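Local structure of oligopeptide-binding protein AppA (Bacillus subtilis, 1XOC) at residues K88-H93 / I183-F188; L98-V103 / V129-D134; L291-I296 / T484-P489; D350-K355 / G388-T393. The protein binds oligopeptides, including a nonapeptide, for uptake by the App permease, a transport system that can replace Opp in sporulation and genetic competence. All coordinates share one frame; numbering follows the deposited sequence.

Interaction 1: K88-H93 / I183-F188; sequences KGVKFH and IGSGPF
His93 lays its imidazole beneath the carbonyl of Gly184 and reaches on to Gly186. The torsion at chi1 is -59°, with CG anti to the carbonyl carbon, and this turns the ring back toward 183-188. CB comes first, 3.7 Å from Gly184 O, with Ile183 CD1 a little farther off. CG then lies 3.1 Å from Gly184 O. That oxygen sits 3.0 Å above the ring plane, over its centre, so the whole imidazole is spread under one carbonyl. CE1 points to the far end of the loop, 3.2 Å from Phe188 O. The tip, NE2, donates to Gly186 O at 2.9 Å. This bond is nearly straight, with 174° at the hydrogen, and the acceptor lies in the ring plane. It should fix the rotation of the ring. Gly184 O does double duty, since it also accepts from His93 N at 2.8 Å with a more bent angle of 137°. Next door, Phe92 CB packs on Ile183 CG2 at 3.9 Å, and the ring of Phe92 turns its edge to Gly184. A water lies between Ser185 O and, more weakly, Lys91 O. Gly186 O has a second donor in Asn204, and Ser185 OG bonds to Ser54. The contact is buried. It ties the connection between strand 81-86 and helix 100-108 to the loop that leads into edge strand 188-194.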
loop_
_atom_site.group_PDB
_atom_site.type_symbol
_atom_site.label_atom_id
_atom_site.label_comp_id
_atom_site.label_asym_id
_atom_site.label_seq_id
_atom_site.Cartn_x
_atom_site.Cartn_y
_atom_site.Cartn_z
ATOM N N LYS A 88 -8.741 -14.287 -25.600
ATOM C CA LYS A 88 -9.104 -13.619 -26.840
ATOM C C LYS A 88 -10.442 -12.912 -26.675
ATOM O O LYS A 88 -11.297 -13.338 -25.881
ATOM C CB LYS A 88 -9.210 -14.634 -27.969
ATOM C CG LYS A 88 -7.976 -15.482 -28.182
ATOM C CD LYS A 88 -8.162 -16.354 -29.418
ATOM C CE LYS A 88 -7.208 -17.561 -29.452
ATOM N NZ LYS A 88 -5.853 -17.109 -29.778
ATOM N N GLY A 89 -10.622 -11.826 -27.417
ATOM C CA GLY A 89 -11.891 -11.104 -27.427
ATOM C C GLY A 89 -12.064 -10.105 -26.306
ATOM O O GLY A 89 -13.169 -9.592 -26.077
ATOM N N VAL A 90 -10.987 -9.825 -25.574
ATOM C CA VAL A 90 -11.022 -8.810 -24.531
ATOM C C VAL A 90 -10.851 -7.446 -25.190
ATOM O O VAL A 90 -9.949 -7.236 -25.993
ATOM C CB VAL A 90 -9.881 -9.035 -23.494
ATOM C CG1 VAL A 90 -9.885 -7.944 -22.459
ATOM C CG2 VAL A 90 -10.029 -10.409 -22.868
ATOM N N LYS A 91 -11.723 -6.514 -24.848
ATOM C CA LYS A 91 -11.684 -5.178 -25.456
ATOM C C LYS A 91 -11.295 -4.088 -24.462
ATOM O O LYS A 91 -11.715 -4.105 -23.302
ATOM C CB LYS A 91 -13.054 -4.789 -26.055
ATOM C CG LYS A 91 -13.712 -5.834 -26.953
ATOM C CD LYS A 91 -12.885 -6.117 -28.174
ATOM C CE LYS A 91 -13.562 -7.186 -29.038
ATOM N NZ LYS A 91 -12.799 -7.503 -30.277
ATOM N N PHE A 92 -10.527 -3.114 -24.940
ATOM C CA PHE A 92 -10.399 -1.851 -24.243
ATOM C C PHE A 92 -11.703 -1.030 -24.338
ATOM O O PHE A 92 -12.583 -1.268 -25.171
ATOM C CB PHE A 92 -9.233 -1.040 -24.794
ATOM C CG PHE A 92 -7.876 -1.568 -24.413
ATOM C CD1 PHE A 92 -7.106 -2.264 -25.325
ATOM C CD2 PHE A 92 -7.366 -1.348 -23.152
ATOM C CE1 PHE A 92 -5.866 -2.722 -24.962
ATOM C CE2 PHE A 92 -6.108 -1.837 -22.783
ATOM C CZ PHE A 92 -5.364 -2.505 -23.690
ATOM N N HIS A 93 -11.814 -0.023 -23.499
ATOM C CA HIS A 93 -13.027 0.808 -23.451
ATOM C C HIS A 93 -13.316 1.570 -24.752
ATOM O O HIS A 93 -14.432 2.063 -24.940
ATOM C CB HIS A 93 -12.967 1.773 -22.268
ATOM C CG HIS A 93 -12.837 1.083 -20.941
ATOM N ND1 HIS A 93 -12.141 1.636 -19.881
ATOM C CD2 HIS A 93 -13.297 -0.124 -20.509
ATOM C CE1 HIS A 93 -12.191 0.805 -18.853
ATOM N NE2 HIS A 93 -12.880 -0.275 -19.208
ATOM N N ILE A 183 -7.873 4.720 -20.575
ATOM C CA ILE A 183 -8.580 3.695 -21.348
ATOM C C ILE A 183 -8.000 2.358 -20.921
ATOM O O ILE A 183 -6.824 2.143 -21.094
ATOM C CB ILE A 183 -8.420 3.898 -22.871
ATOM C CG1 ILE A 183 -9.081 5.225 -23.312
ATOM C CG2 ILE A 183 -8.938 2.671 -23.644
ATOM C CD1 ILE A 183 -10.561 5.231 -23.201
ATOM N N GLY A 184 -8.837 1.481 -20.359
ATOM C CA GLY A 184 -8.443 0.182 -19.860
ATOM C C GLY A 184 -9.403 -0.857 -20.381
ATOM O O GLY A 184 -10.279 -0.570 -21.211
ATOM N N SER A 185 -9.219 -2.094 -19.942
ATOM C CA SER A 185 -10.117 -3.174 -20.303
ATOM C C SER A 185 -10.876 -3.669 -19.057
ATOM O O SER A 185 -11.531 -4.710 -19.112
ATOM C CB SER A 185 -9.351 -4.310 -20.977
ATOM O OG SER A 185 -8.389 -4.881 -20.106
ATOM N N GLY A 186 -10.848 -2.885 -17.963
ATOM C CA GLY A 186 -11.432 -3.360 -16.718
ATOM C C GLY A 186 -12.926 -3.182 -16.683
ATOM O O GLY A 186 -13.536 -2.664 -17.645
ATOM N N PRO A 187 -13.540 -3.588 -15.567
ATOM C CA PRO A 187 -14.981 -3.660 -15.455
ATOM C C PRO A 187 -15.718 -2.349 -15.418
ATOM O O PRO A 187 -16.939 -2.340 -15.611
ATOM C CB PRO A 187 -15.200 -4.426 -14.142
ATOM C CG PRO A 187 -13.940 -4.280 -13.391
ATOM C CD PRO A 187 -12.859 -4.129 -14.382
ATOM N N PHE A 188 -15.007 -1.247 -15.150
ATOM C CA PHE A 188 -15.646 0.069 -15.077
ATOM C C PHE A 188 -14.857 1.036 -15.949
ATOM O O PHE A 188 -13.629 0.973 -16.027
ATOM C CB PHE A 188 -15.727 0.566 -13.628
ATOM C CG PHE A 188 -16.652 -0.251 -12.775
ATOM C CD1 PHE A 188 -18.000 0.071 -12.697
ATOM C CD2 PHE A 188 -16.189 -1.397 -12.106
ATOM C CE1 PHE A 188 -18.877 -0.699 -11.931
ATOM C CE2 PHE A 188 -17.071 -2.147 -11.320
ATOM C CZ PHE A 188 -18.389 -1.816 -11.247
HETATM O O HOH W 1 -12.949 -6.289 -20.915
#

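Interaction 2: L98-V103 / V129-D134; sequences LTADDV and VEKKGD. With ZN (zinc ion), chain G.
Lys131 and Asp101 cross obliquely where the lysine chain reaches the first turn of the helix. Lys131 is fully extended, its CG anti to the backbone N (chi1 -178°). Its CG rests 4.0 Å from Ala100 CB, and its NZ reaches Asp101 OD1 at 2.8 Å in a salt bridge. The ammonium meets that oxygen on the syn side, 34° out of the carboxylate plane. Ala100 points its methyl at the strand end, where CB lies 3.3 Å from Gly133 O. Its backbone N donates to Asp134 O at 2.9 Å in an almost straight bond. One residue of the helix start is thus held by both main chain and side chain. Glu130 takes no part here and binds a zinc ion through both carboxylate oxygens, with two waters as further ligands. Lys132 and Gly133 form a classic beta bulge opposite Glu136, in the hairpin of strands 126-133 and 136-141. The helix start is a capping box. Thr99, the N-cap, accepts from Asp101 N through OG1 at 3.3 Å, and Asp102 OD2 takes the N-H of Thr99 at 2.9 Å. The box opens helix 100-108 beside an edge strand of the antiparallel sheet.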
loop_
_atom_site.group_PDB
_atom_site.type_symbol
_atom_site.label_atom_id
_atom_site.label_comp_id
_atom_site.label_asym_id
_atom_site.label_seq_id
_atom_site.Cartn_x
_atom_site.Cartn_y
_atom_site.Cartn_z
ATOM N N LEU A 98 -7.656 -6.146 -27.038
ATOM C CA LEU A 98 -6.411 -6.234 -26.259
ATOM C C LEU A 98 -5.634 -7.419 -26.786
ATOM O O LEU A 98 -6.184 -8.531 -26.933
ATOM C CB LEU A 98 -6.735 -6.409 -24.773
ATOM C CG LEU A 98 -5.582 -6.411 -23.758
ATOM C CD1 LEU A 98 -6.074 -5.990 -22.388
ATOM C CD2 LEU A 98 -4.897 -7.782 -23.666
ATOM N N THR A 99 -4.341 -7.227 -27.055
ATOM C CA THR A 99 -3.538 -8.318 -27.592
ATOM C C THR A 99 -2.181 -8.388 -26.920
ATOM O O THR A 99 -1.885 -7.590 -26.041
ATOM C CB THR A 99 -3.325 -8.155 -29.098
ATOM O OG1 THR A 99 -2.427 -7.059 -29.318
ATOM C CG2 THR A 99 -4.649 -7.920 -29.855
ATOM N N ALA A 100 -1.359 -9.363 -27.310
ATOM C CA ALA A 100 0.018 -9.482 -26.797
ATOM C C ALA A 100 0.803 -8.196 -26.924
ATOM O O ALA A 100 1.659 -7.948 -26.092
ATOM C CB ALA A 100 0.765 -10.537 -27.532
ATOM N N ASP A 101 0.536 -7.399 -27.957
ATOM C CA ASP A 101 1.253 -6.128 -28.174
ATOM C C ASP A 101 1.164 -5.266 -26.916
ATOM O O ASP A 101 2.128 -4.564 -26.523
ATOM C CB ASP A 101 0.645 -5.339 -29.342
ATOM C CG ASP A 101 1.090 -5.832 -30.719
ATOM O OD1 ASP A 101 1.968 -6.715 -30.841
ATOM O OD2 ASP A 101 0.533 -5.291 -31.710
ATOM N N ASP A 102 -0.013 -5.262 -26.318
ATOM C CA ASP A 102 -0.274 -4.409 -25.142
ATOM C C ASP A 102 0.463 -4.883 -23.926
ATOM O O ASP A 102 0.947 -4.126 -23.107
ATOM C CB ASP A 102 -1.764 -4.376 -24.887
ATOM C CG ASP A 102 -2.521 -3.865 -26.093
ATOM O OD1 ASP A 102 -2.186 -2.761 -26.588
ATOM O OD2 ASP A 102 -3.408 -4.546 -26.613
ATOM N N VAL A 103 0.540 -6.192 -23.768
ATOM C CA VAL A 103 1.244 -6.771 -22.636
ATOM C C VAL A 103 2.749 -6.558 -22.773
ATOM O O VAL A 103 3.446 -6.208 -21.806
ATOM C CB VAL A 103 0.901 -8.309 -22.504
ATOM C CG1 VAL A 103 1.717 -9.007 -21.412
ATOM C CG2 VAL A 103 -0.598 -8.523 -22.283
ATOM N N VAL A 129 10.764 -9.292 -22.530
ATOM C CA VAL A 129 9.386 -9.689 -22.701
ATOM C C VAL A 129 9.125 -9.705 -24.200
ATOM O O VAL A 129 9.339 -8.684 -24.865
ATOM C CB VAL A 129 8.368 -8.692 -22.027
ATOM C CG1 VAL A 129 6.935 -9.076 -22.305
ATOM C CG2 VAL A 129 8.663 -8.543 -20.565
ATOM N N GLU A 130 8.700 -10.870 -24.742
ATOM C CA GLU A 130 8.672 -11.121 -26.180
ATOM C C GLU A 130 7.309 -11.555 -26.645
ATOM O O GLU A 130 6.664 -12.361 -26.003
ATOM C CB GLU A 130 9.641 -12.261 -26.543
ATOM C CG GLU A 130 11.051 -11.970 -26.184
ATOM C CD GLU A 130 11.990 -13.060 -26.562
ATOM O OE1 GLU A 130 11.514 -14.188 -26.806
ATOM O OE2 GLU A 130 13.210 -12.787 -26.614
ATOM N N LYS A 131 6.889 -11.035 -27.782
ATOM C CA LYS A 131 5.660 -11.472 -28.409
ATOM C C LYS A 131 5.917 -12.763 -29.148
ATOM O O LYS A 131 6.819 -12.838 -29.979
ATOM C CB LYS A 131 5.200 -10.412 -29.413
ATOM C CG LYS A 131 3.884 -10.745 -30.096
ATOM C CD LYS A 131 3.485 -9.641 -31.037
ATOM C CE LYS A 131 2.207 -9.970 -31.760
ATOM N NZ LYS A 131 1.854 -8.857 -32.697
ATOM N N LYS A 132 5.104 -13.762 -28.834
ATOM C CA LYS A 132 5.178 -15.074 -29.503
ATOM C C LYS A 132 3.971 -15.380 -30.384
ATOM O O LYS A 132 3.967 -16.372 -31.081
ATOM C CB LYS A 132 5.410 -16.174 -28.477
ATOM C CG LYS A 132 6.745 -15.971 -27.726
ATOM C CD LYS A 132 7.902 -16.207 -28.688
ATOM C CE LYS A 132 9.200 -16.500 -27.969
ATOM N NZ LYS A 132 10.331 -16.507 -28.946
ATOM N N GLY A 133 2.982 -14.506 -30.392
ATOM C CA GLY A 133 1.799 -14.686 -31.207
ATOM C C GLY A 133 0.854 -13.573 -30.853
ATOM O O GLY A 133 1.138 -12.796 -29.937
ATOM N N ASP A 134 -0.267 -13.464 -31.564
ATOM C CA ASP A 134 -1.201 -12.384 -31.275
ATOM C C ASP A 134 -1.688 -12.367 -29.823
ATOM O O ASP A 134 -2.010 -11.307 -29.291
ATOM C CB ASP A 134 -2.409 -12.414 -32.217
ATOM C CG ASP A 134 -2.040 -12.101 -33.652
ATOM O OD1 ASP A 134 -0.993 -11.458 -33.901
ATOM O OD2 ASP A 134 -2.824 -12.508 -34.518
HETATM ZN ZN ZN G . 13.632 -14.770 -27.539
HETATM O O HOH W 2 12.661 -16.815 -27.132
HETATM O O HOH W 3 13.192 -14.742 -29.773
#

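Interaction 3: L291-I296 / T484-P489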
loop_
_atom_site.group_PDB
_atom_site.type_symbol
_atom_site.label_atom_id
_atom_site.label_comp_id
_atom_site.label_asym_id
_atom_site.label_seq_id
_atom_site.Cartn_x
_atom_site.Cartn_y
_atom_site.Cartn_z
ATOM N N LEU A 291 7.675 5.148 23.829
ATOM C CA LEU A 291 6.281 5.191 23.406
ATOM C C LEU A 291 5.467 4.038 23.977
ATOM O O LEU A 291 5.801 2.860 23.808
ATOM C CB LEU A 291 6.174 5.233 21.891
ATOM C CG LEU A 291 6.812 6.447 21.214
ATOM C CD1 LEU A 291 6.923 6.263 19.708
ATOM C CD2 LEU A 291 6.055 7.741 21.589
ATOM N N ASP A 292 4.379 4.399 24.644
ATOM C CA ASP A 292 3.489 3.446 25.271
ATOM C C ASP A 292 2.513 2.964 24.207
ATOM O O ASP A 292 1.373 3.435 24.116
ATOM C CB ASP A 292 2.757 4.098 26.445
ATOM C CG ASP A 292 1.975 3.095 27.284
ATOM O OD1 ASP A 292 1.558 3.476 28.403
ATOM O OD2 ASP A 292 1.768 1.944 26.813
ATOM N N ARG A 293 2.971 2.037 23.381
ATOM C CA ARG A 293 2.178 1.594 22.234
ATOM C C ARG A 293 0.878 0.871 22.632
ATOM O O ARG A 293 -0.132 0.964 21.943
ATOM C CB ARG A 293 3.039 0.758 21.281
ATOM C CG ARG A 293 4.048 1.600 20.493
ATOM C CD ARG A 293 4.915 0.767 19.601
ATOM N NE ARG A 293 5.823 -0.000 20.415
ATOM C CZ ARG A 293 6.364 -1.166 20.080
ATOM N NH1 ARG A 293 6.103 -1.768 18.922
ATOM N NH2 ARG A 293 7.182 -1.735 20.945
ATOM N N GLU A 294 0.875 0.194 23.775
ATOM C CA GLU A 294 -0.364 -0.433 24.255
ATOM C C GLU A 294 -1.400 0.633 24.617
ATOM O O GLU A 294 -2.587 0.503 24.308
ATOM C CB GLU A 294 -0.069 -1.359 25.432
ATOM C CG GLU A 294 1.023 -2.375 25.118
ATOM C CD GLU A 294 0.545 -3.785 25.279
ATOM O OE1 GLU A 294 0.787 -4.370 26.361
ATOM O OE2 GLU A 294 -0.104 -4.286 24.322
ATOM N N SER A 295 -0.950 1.701 25.273
ATOM C CA SER A 295 -1.841 2.809 25.597
ATOM C C SER A 295 -2.358 3.499 24.331
ATOM O O SER A 295 -3.509 3.919 24.272
ATOM C CB SER A 295 -1.121 3.805 26.504
ATOM O OG SER A 295 -1.912 4.962 26.725
ATOM N N ILE A 296 -1.502 3.627 23.319
ATOM C CA ILE A 296 -1.929 4.186 22.028
ATOM C C ILE A 296 -3.108 3.393 21.468
ATOM O O ILE A 296 -4.136 3.965 21.111
ATOM C CB ILE A 296 -0.755 4.251 21.008
ATOM C CG1 ILE A 296 0.145 5.439 21.373
ATOM C CG2 ILE A 296 -1.277 4.339 19.558
ATOM C CD1 ILE A 296 1.452 5.485 20.642
ATOM N N THR A 484 9.289 2.667 14.055
ATOM C CA THR A 484 8.549 2.216 15.215
ATOM C C THR A 484 7.271 1.580 14.692
ATOM O O THR A 484 6.407 2.250 14.122
ATOM C CB THR A 484 8.243 3.366 16.211
ATOM O OG1 THR A 484 9.476 3.844 16.727
ATOM C CG2 THR A 484 7.421 2.916 17.322
ATOM N N PHE A 485 7.145 0.281 14.879
ATOM C CA PHE A 485 5.965 -0.411 14.432
ATOM C C PHE A 485 4.864 -0.114 15.430
ATOM O O PHE A 485 5.091 -0.200 16.629
ATOM C CB PHE A 485 6.261 -1.917 14.302
ATOM C CG PHE A 485 7.294 -2.214 13.259
ATOM C CD1 PHE A 485 8.638 -2.361 13.616
ATOM C CD2 PHE A 485 6.949 -2.279 11.924
ATOM C CE1 PHE A 485 9.614 -2.581 12.643
ATOM C CE2 PHE A 485 7.907 -2.500 10.960
ATOM C CZ PHE A 485 9.241 -2.659 11.317
ATOM N N LEU A 486 3.671 0.263 14.958
ATOM C CA LEU A 486 2.601 0.684 15.859
ATOM C C LEU A 486 1.532 -0.387 16.049
ATOM O O LEU A 486 1.365 -0.884 17.151
ATOM C CB LEU A 486 2.005 2.042 15.427
ATOM C CG LEU A 486 2.900 3.304 15.539
ATOM C CD1 LEU A 486 2.146 4.481 14.931
ATOM C CD2 LEU A 486 3.366 3.589 16.957
ATOM N N TYR A 487 0.794 -0.740 15.002
ATOM C CA TYR A 487 -0.246 -1.749 15.132
ATOM C C TYR A 487 -0.655 -2.400 13.814
ATOM O O TYR A 487 -0.379 -1.891 12.746
ATOM C CB TYR A 487 -1.483 -1.198 15.832
ATOM C CG TYR A 487 -2.040 0.034 15.182
ATOM C CD1 TYR A 487 -1.526 1.266 15.484
ATOM C CD2 TYR A 487 -3.076 -0.035 14.268
ATOM C CE1 TYR A 487 -1.996 2.387 14.903
ATOM C CE2 TYR A 487 -3.567 1.115 13.675
ATOM C CZ TYR A 487 -3.011 2.321 14.007
ATOM O OH TYR A 487 -3.456 3.496 13.454
ATOM N N TYR A 488 -1.327 -3.538 13.931
ATOM C CA TYR A 488 -2.003 -4.181 12.798
ATOM C C TYR A 488 -3.478 -3.807 12.817
ATOM O O TYR A 488 -4.197 -4.183 13.745
ATOM C CB TYR A 488 -1.868 -5.704 12.909
ATOM C CG TYR A 488 -0.437 -6.164 13.003
ATOM C CD1 TYR A 488 0.465 -5.908 11.986
ATOM C CD2 TYR A 488 0.004 -6.912 14.090
ATOM C CE1 TYR A 488 1.794 -6.323 12.074
ATOM C CE2 TYR A 488 1.324 -7.346 14.185
ATOM C CZ TYR A 488 2.212 -7.048 13.174
ATOM O OH TYR A 488 3.525 -7.474 13.289
ATOM N N PRO A 489 -3.932 -3.014 11.841
ATOM C CA PRO A 489 -5.299 -2.533 11.914
ATOM C C PRO A 489 -6.343 -3.499 11.425
ATOM O O PRO A 489 -6.042 -4.380 10.605
ATOM C CB PRO A 489 -5.288 -1.381 10.941
ATOM C CG PRO A 489 -4.278 -1.718 9.962
ATOM C CD PRO A 489 -3.223 -2.446 10.683
#
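Leu291 starts the contact with its CD1, which meets Thr484 CG2 at 4.1 Å. Thr484 has this methyl anti to its backbone N and turned to the helix, while its OG1 bonds to Thr288 and Trp271. Asp292 follows as the N-cap of helix 293-300. Its OD2 accepts from Ser295 N at 3.1 Å, and the N-H comes from above the carboxylate plane. Arg293, in the first turn, does most of the work. Its CG lies 4.1 Å from Leu486 CD2, and its CD is 4.0 Å from Thr484 CG2. The aliphatic part therefore rests on two neighbouring strand side chains. The chain then bends at chi3 (-70°), which brings NH1 to Phe485 O at 3.0 Å. The acceptor sits near the edge of the guanidinium, 18° out of its plane. NH2 has a weak bond to Lys327 O. The strand met here, 483-496, runs through the mixed sheet of this part of the solute-binding fold, and Leu486 and Tyr487 form a classic beta bulge opposite Val267. Further along the chain Tyr487 packs on the backbone of the bound peptide, and Pro489 on one of its aromatic side chains.

Interaction 4: D350-K355 / G388-T393; sequences DGILDK and GIEVKT. With ZN (zinc ion), chain M.
Gly388 O takes one hydrogen bond and one CA-H...O contact from 350-355. Leu353 N gives the hydrogen bond, 2.7 Å long and 166° at the hydrogen, in the carbonyl plane and on a lone pair. Ile352 CA makes the CA-H...O contact at 3.2 Å. Gly388 is the C-prime residue of a Schellman motif that ends helix 371-385, and its partner is a metal loop. The Asp and Asn spacing of that loop resembles the DxDxDG calcium loops of EF-hand proteins, although here it holds zinc. Asp350 and Asp354 each bind the ion through both carboxylate oxygens, and Asn348 and Ile352 belong to the same site. Asp350 OD1 also closes an Asx turn, accepting from Ile352 N at 2.6 Å. The N-H arrives from above the carboxylate plane, 42° out of it. The turn and the metal together should fix the aspartate. Gly388 has a positive phi (81°), and its CA makes a CA-H...O contact with Gly351 O at 3.2 Å. On one flank Leu353 CD1 packs on Ile389 CG1 at 4.1 Å, and Leu339 of helix 332-341 touches both residues. On the other flank Ile352 reaches across to Glu390, whose carboxylate is paired with Lys359. There Ile352 CD1 lies 4.0 Å from Glu390 CB.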
loop_
_atom_site.group_PDB
_atom_site.type_symbol
_atom_site.label_atom_id
_atom_site.label_comp_id
_atom_site.label_asym_id
_atom_site.label_seq_id
_atom_site.Cartn_x
_atom_site.Cartn_y
_atom_site.Cartn_z
ATOM N N ASP A 350 16.469 24.036 29.081
ATOM C CA ASP A 350 15.232 24.378 28.363
ATOM C C ASP A 350 14.226 23.223 28.327
ATOM O O ASP A 350 13.154 23.332 27.725
ATOM C CB ASP A 350 15.547 24.893 26.947
ATOM C CG ASP A 350 16.021 23.763 25.974
ATOM O OD1 ASP A 350 16.187 22.512 26.371
ATOM O OD2 ASP A 350 16.283 24.106 24.795
ATOM N N GLY A 351 14.588 22.108 28.957
ATOM C CA GLY A 351 13.737 20.938 29.005
ATOM C C GLY A 351 13.849 20.039 27.789
ATOM O O GLY A 351 13.204 18.990 27.730
ATOM N N ILE A 352 14.649 20.412 26.798
ATOM C CA ILE A 352 14.763 19.549 25.627
ATOM C C ILE A 352 16.197 19.129 25.356
ATOM O O ILE A 352 17.119 19.930 25.450
ATOM C CB ILE A 352 14.060 20.140 24.367
ATOM C CG1 ILE A 352 15.017 20.890 23.447
ATOM C CG2 ILE A 352 12.864 21.027 24.735
ATOM C CD1 ILE A 352 14.640 20.702 22.033
ATOM N N LEU A 353 16.385 17.867 25.002
ATOM C CA LEU A 353 17.719 17.289 24.891
ATOM C C LEU A 353 18.571 17.981 23.844
ATOM O O LEU A 353 18.066 18.437 22.818
ATOM C CB LEU A 353 17.637 15.795 24.569
ATOM C CG LEU A 353 16.870 14.927 25.570
ATOM C CD1 LEU A 353 16.662 13.548 25.001
ATOM C CD2 LEU A 353 17.581 14.837 26.898
ATOM N N ASP A 354 19.878 17.968 24.087
ATOM C CA ASP A 354 20.854 18.739 23.336
ATOM C C ASP A 354 22.039 17.797 23.001
ATOM O O ASP A 354 22.392 16.952 23.812
ATOM C CB ASP A 354 21.312 19.935 24.203
ATOM C CG ASP A 354 20.187 20.964 24.459
ATOM O OD1 ASP A 354 19.917 21.744 23.532
ATOM O OD2 ASP A 354 19.522 21.086 25.531
ATOM N N LYS A 355 22.612 17.917 21.802
ATOM C CA LYS A 355 23.823 17.204 21.419
ATOM C C LYS A 355 24.551 17.948 20.306
ATOM O O LYS A 355 23.951 18.311 19.300
ATOM C CB LYS A 355 23.510 15.780 20.968
ATOM C CG LYS A 355 24.726 15.040 20.436
ATOM C CD LYS A 355 24.451 13.576 20.198
ATOM C CE LYS A 355 25.688 12.899 19.654
ATOM N NZ LYS A 355 25.511 11.431 19.704
ATOM N N GLY A 388 12.159 14.920 26.931
ATOM C CA GLY A 388 12.909 16.066 26.426
ATOM C C GLY A 388 13.090 16.119 24.926
ATOM O O GLY A 388 14.056 16.697 24.431
ATOM N N ILE A 389 12.150 15.526 24.196
ATOM C CA ILE A 389 12.155 15.588 22.747
ATOM C C ILE A 389 10.960 16.429 22.286
ATOM O O ILE A 389 9.826 16.173 22.693
ATOM C CB ILE A 389 12.080 14.183 22.161
ATOM C CG1 ILE A 389 13.401 13.455 22.454
ATOM C CG2 ILE A 389 11.793 14.246 20.662
ATOM C CD1 ILE A 389 13.467 12.023 21.949
ATOM N N GLU A 390 11.237 17.416 21.437
ATOM C CA GLU A 390 10.252 18.382 20.962
ATOM C C GLU A 390 9.741 17.980 19.578
ATOM O O GLU A 390 10.502 17.893 18.614
ATOM C CB GLU A 390 10.884 19.782 20.907
ATOM C CG GLU A 390 9.990 20.876 20.336
ATOM C CD GLU A 390 10.615 22.256 20.395
ATOM O OE1 GLU A 390 11.656 22.511 19.747
ATOM O OE2 GLU A 390 10.053 23.115 21.097
ATOM N N VAL A 391 8.439 17.749 19.482
ATOM C CA VAL A 391 7.830 17.421 18.193
ATOM C C VAL A 391 6.719 18.409 17.820
ATOM O O VAL A 391 5.889 18.770 18.657
ATOM C CB VAL A 391 7.461 15.894 18.053
ATOM C CG1 VAL A 391 7.466 15.161 19.319
ATOM C CG2 VAL A 391 6.198 15.652 17.199
ATOM N N LYS A 392 6.811 18.910 16.587
ATOM C CA LYS A 392 5.774 19.690 15.931
ATOM C C LYS A 392 4.969 18.723 15.090
ATOM O O LYS A 392 5.546 17.940 14.332
ATOM C CB LYS A 392 6.398 20.746 15.006
ATOM C CG LYS A 392 5.359 21.644 14.276
ATOM C CD LYS A 392 5.988 22.796 13.460
ATOM C CE LYS A 392 6.400 22.330 12.059
ATOM N NZ LYS A 392 5.240 22.118 11.137
ATOM N N THR A 393 3.650 18.765 15.185
ATOM C CA THR A 393 2.850 17.881 14.337
ATOM C C THR A 393 2.419 18.658 13.090
ATOM O O THR A 393 2.292 19.886 13.134
ATOM C CB THR A 393 1.638 17.268 15.086
ATOM O OG1 THR A 393 0.744 18.297 15.493
ATOM C CG2 THR A 393 2.066 16.502 16.309
HETATM ZN ZN ZN M . 17.957 22.556 24.905
#

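The four contacts form two groups on opposite sides of the centre of the chain. Interactions 1 and 2 have centres 15 Å apart and touch. Val90 O lies 2.7 Å from Leu98 N, a probable hydrogen bond, and Phe92 packs on Leu98 and Asp102. Along the chain, interaction 2 is nested inside the loop closed by interaction 1. Interaction 4 is likewise nested inside interaction 3. Their centres are 22 Å apart and their nearest atoms about 8 Å apart, and both reach the same mixed sheet. Interaction 3 touches the bound peptide through Tyr487 and Pro489. The centres of interactions 1 and 3 are about 43 Å apart.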